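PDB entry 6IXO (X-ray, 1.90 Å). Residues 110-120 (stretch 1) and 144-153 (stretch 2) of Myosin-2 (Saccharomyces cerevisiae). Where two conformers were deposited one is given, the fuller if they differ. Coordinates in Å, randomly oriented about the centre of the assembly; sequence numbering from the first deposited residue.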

# COMPACT_ATOMS: atom_id res chain seq x y z
N GLU A 110 -15.06 3.42 -0.36
CA GLU A 110 -16.40 3.77 -0.86
C GLU A 110 -17.42 3.72 0.31
O GLU A 110 -18.32 4.53 0.42
CB GLU A 110 -16.82 2.81 -1.98
CG GLU A 110 -18.21 3.09 -2.57
CD GLU A 110 -18.15 4.20 -3.61
OE1 GLU A 110 -17.04 4.74 -3.84
OE2 GLU A 110 -19.20 4.49 -4.21
N LEU A 111 -17.25 2.74 1.19
CA LEU A 111 -18.12 2.57 2.35
C LEU A 111 -17.97 3.75 3.31
O LEU A 111 -18.94 4.30 3.82
CB LEU A 111 -17.79 1.28 3.09
CG LEU A 111 -18.25 -0.01 2.42
CD1 LEU A 111 -17.62 -1.26 3.09
CD2 LEU A 111 -19.82 -0.08 2.45
N TYR A 112 -16.72 4.12 3.57
CA TYR A 112 -16.47 5.19 4.51
C TYR A 112 -17.06 6.47 3.96
O TYR A 112 -17.73 7.23 4.65
CB TYR A 112 -14.95 5.32 4.79
CG TYR A 112 -14.63 6.53 5.66
CD1 TYR A 112 -14.90 6.51 7.03
CD2 TYR A 112 -14.10 7.69 5.11
CE1 TYR A 112 -14.65 7.63 7.83
CE2 TYR A 112 -13.81 8.80 5.90
CZ TYR A 112 -14.10 8.78 7.27
OH TYR A 112 -13.81 9.87 8.06
N SER A 113 -16.87 6.66 2.66
CA SER A 113 -17.36 7.86 2.02
C SER A 113 -18.89 7.91 2.08
O SER A 113 -19.49 8.97 2.23
CB SER A 113 -16.86 7.93 0.56
OG SER A 113 -15.41 7.89 0.53
N PHE A 114 -19.51 6.75 1.95
CA PHE A 114 -20.96 6.73 2.08
C PHE A 114 -21.41 7.15 3.48
O PHE A 114 -22.37 7.88 3.64
CB PHE A 114 -21.54 5.35 1.78
CG PHE A 114 -23.01 5.28 2.11
CD1 PHE A 114 -23.91 5.98 1.35
CD2 PHE A 114 -23.45 4.63 3.25
CE1 PHE A 114 -25.28 5.99 1.68
CE2 PHE A 114 -24.83 4.64 3.58
CZ PHE A 114 -25.72 5.32 2.79
N VAL A 115 -20.73 6.62 4.50
CA VAL A 115 -21.17 6.87 5.87
C VAL A 115 -20.99 8.35 6.19
O VAL A 115 -21.85 8.97 6.81
CB VAL A 115 -20.40 5.97 6.87
CG1 VAL A 115 -20.74 6.32 8.31
CG2 VAL A 115 -20.76 4.51 6.59
N VAL A 116 -19.89 8.93 5.71
CA VAL A 116 -19.67 10.37 5.88
C VAL A 116 -20.79 11.13 5.22
O VAL A 116 -21.33 12.09 5.78
CB VAL A 116 -18.30 10.80 5.27
CG1 VAL A 116 -18.22 12.34 5.15
CG2 VAL A 116 -17.20 10.26 6.13
N PHE A 117 -21.16 10.69 4.02
CA PHE A 117 -22.24 11.34 3.30
C PHE A 117 -23.54 11.20 4.08
O PHE A 117 -24.34 12.15 4.16
CB PHE A 117 -22.39 10.75 1.90
CG PHE A 117 -23.73 11.02 1.27
CD1 PHE A 117 -23.98 12.23 0.66
CD2 PHE A 117 -24.74 10.07 1.32
CE1 PHE A 117 -25.20 12.49 0.09
CE2 PHE A 117 -25.97 10.33 0.75
CZ PHE A 117 -26.21 11.55 0.13
N ALA A 118 -23.77 10.02 4.65
CA ALA A 118 -25.08 9.76 5.30
C ALA A 118 -25.18 10.56 6.59
O ALA A 118 -26.22 11.07 6.95
CB ALA A 118 -25.25 8.29 5.59
N LEU A 119 -24.06 10.66 7.30
CA LEU A 119 -24.02 11.42 8.54
C LEU A 119 -24.31 12.88 8.29
O LEU A 119 -25.12 13.51 8.99
CB LEU A 119 -22.64 11.24 9.21
CG LEU A 119 -22.52 11.84 10.61
CD1 LEU A 119 -23.70 11.41 11.51
CD2 LEU A 119 -21.17 11.44 11.22
N ASN A 120 -23.67 13.44 7.27
CA ASN A 120 -23.94 14.84 6.93
C ASN A 120 -25.37 15.04 6.48
O ASN A 120 -25.99 16.04 6.81
CB ASN A 120 -22.99 15.36 5.85
CG ASN A 120 -23.33 16.78 5.42
OD1 ASN A 120 -22.97 17.74 6.09
ND2 ASN A 120 -24.04 16.91 4.32
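Stretch 2 (144-153) VTELKDDFEA

Stretch 2 (Val144 to Ala153) is helical throughout, with regular i to i+4 backbone hydrogen bonds such as Phe151 N to Leu147 O (2.8 Å), and lies nearly antiparallel on the helix of stretch 1. The signed crossing angle is -157° and the axes approach to 9.2 Å. The register pairs Tyr112 with Phe151 (CA to CA 5.5 Å), Val115 with Lys148 (5.8 Å) and Leu119 with Val144 (6.3 Å). No direct hydrogen bond joins the helices; packing holds the 591 Å² interface. Val115 (chi1 t) is a knob among Val144, Leu147, Lys148 and Phe151. Its CG2 meets Leu147 CD2 at 3.7 Å and Phe151 CD2 at 3.6 Å, while its CG1 lies 3.6 Å from Lys148 N. Leu147 (t, p) starts sideways, but this rotamer brings its end nearer, so CD2 can reach Val115. Phe151 points toward stretch 1 with chi1 -84° (m) and chi2 -52°, which presents a ring face to Leu111: Leu111 CB lies 4.1 Å from the ring centroid, 12° off the normal, a CH-pi contact. Lys148 is the reciprocal knob, among Tyr112, Val115, Val116 and Leu119. With chi1 to chi3 all t, its aliphatic chain runs extended across stretch 1, CD 3.7 Å from Leu119 CD2 and CE 3.7 Å from Tyr112 OH; chi4 then turns to m. Tyr112 (t) has its CA-to-CB bond sideways, but the ring brings its end nearer and lies across stretch 2, with Lys148 O near the ring plane at the edge, 3.5 Å from Tyr112 CE1. Glu152 (t, t) extends its carboxylate to water 1, which donates to OE1 (3.0 Å) and also bonds Tyr112 OH (3.2 Å), bridging the two side chains. At the other end, Val144 (t) sets CG1 4.0 Å from Leu119 CB, and Thr145 OG1 lies 3.7 Å from Leu119 CD1, its hydrogen bond made elsewhere in the structure.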

# COMPACT_ATOMS: atom_id res chain seq x y z
N VAL A 144 -24.63 6.15 13.68
CA VAL A 144 -23.96 6.43 12.41
C VAL A 144 -22.60 7.06 12.70
O VAL A 144 -21.63 6.82 11.98
CB VAL A 144 -24.81 7.36 11.51
CG1 VAL A 144 -24.08 7.68 10.20
CG2 VAL A 144 -26.15 6.71 11.23
N THR A 145 -22.53 7.87 13.75
CA THR A 145 -21.26 8.47 14.11
C THR A 145 -20.24 7.39 14.49
O THR A 145 -19.10 7.46 14.07
CB THR A 145 -21.43 9.44 15.26
OG1 THR A 145 -22.37 10.44 14.87
CG2 THR A 145 -20.08 10.10 15.60
N GLU A 146 -20.66 6.39 15.25
CA GLU A 146 -19.78 5.27 15.62
C GLU A 146 -19.41 4.47 14.40
O GLU A 146 -18.28 3.95 14.30
CB GLU A 146 -20.44 4.34 16.64
CG GLU A 146 -20.65 4.95 18.00
CD GLU A 146 -21.31 3.99 18.96
OE1 GLU A 146 -21.43 2.79 18.61
OE2 GLU A 146 -21.70 4.43 20.07
N LEU A 147 -20.34 4.37 13.47
CA LEU A 147 -20.06 3.59 12.26
C LEU A 147 -18.99 4.30 11.41
O LEU A 147 -18.05 3.66 10.85
CB LEU A 147 -21.35 3.36 11.47
CG LEU A 147 -21.06 2.64 10.14
CD1 LEU A 147 -20.43 1.28 10.41
CD2 LEU A 147 -22.33 2.51 9.29
N LYS A 148 -19.07 5.63 11.37
CA LYS A 148 -18.00 6.42 10.71
C LYS A 148 -16.63 6.13 11.33
O LYS A 148 -15.64 5.83 10.61
CB LYS A 148 -18.33 7.92 10.79
CG LYS A 148 -17.22 8.85 10.33
CD LYS A 148 -17.70 10.31 10.37
CE LYS A 148 -16.58 11.31 10.11
NZ LYS A 148 -15.52 11.30 11.15
N ASP A 149 -16.54 6.21 12.66
CA ASP A 149 -15.29 5.81 13.34
C ASP A 149 -14.86 4.37 13.04
O ASP A 149 -13.67 4.11 12.82
CB ASP A 149 -15.41 5.95 14.85
CG ASP A 149 -15.43 7.40 15.30
OD1 ASP A 149 -15.05 8.30 14.51
OD2 ASP A 149 -15.80 7.63 16.47
N ASP A 150 -15.81 3.44 13.04
CA ASP A 150 -15.48 2.03 12.74
C ASP A 150 -14.93 1.86 11.31
O ASP A 150 -13.97 1.11 11.10
CB ASP A 150 -16.72 1.14 12.93
CG ASP A 150 -17.13 0.97 14.42
OD1 ASP A 150 -16.32 1.29 15.31
OD2 ASP A 150 -18.27 0.55 14.68
N PHE A 151 -15.50 2.54 10.32
CA PHE A 151 -14.93 2.43 8.97
C PHE A 151 -13.60 3.17 8.82
O PHE A 151 -12.73 2.73 8.08
CB PHE A 151 -15.94 2.94 7.91
CG PHE A 151 -16.93 1.88 7.52
CD1 PHE A 151 -16.50 0.64 7.12
CD2 PHE A 151 -18.29 2.10 7.58
CE1 PHE A 151 -17.38 -0.36 6.79
CE2 PHE A 151 -19.18 1.10 7.23
CZ PHE A 151 -18.71 -0.14 6.86
N GLU A 152 -13.43 4.27 9.54
CA GLU A 152 -12.14 4.91 9.58
C GLU A 152 -11.08 3.96 10.14
O GLU A 152 -9.99 3.80 9.55
CB GLU A 152 -12.25 6.17 10.43
CG GLU A 152 -10.94 6.92 10.65
CD GLU A 152 -11.13 8.15 11.55
OE1 GLU A 152 -11.29 9.26 11.01
OE2 GLU A 152 -11.12 8.00 12.79
N ALA A 153 -11.41 3.29 11.24
CA ALA A 153 -10.52 2.29 11.83
C ALA A 153 -10.28 1.13 10.85
O ALA A 153 -9.12 0.68 10.68
CB ALA A 153 -11.07 1.77 13.19
O HOH W 1 -10.64 9.71 8.13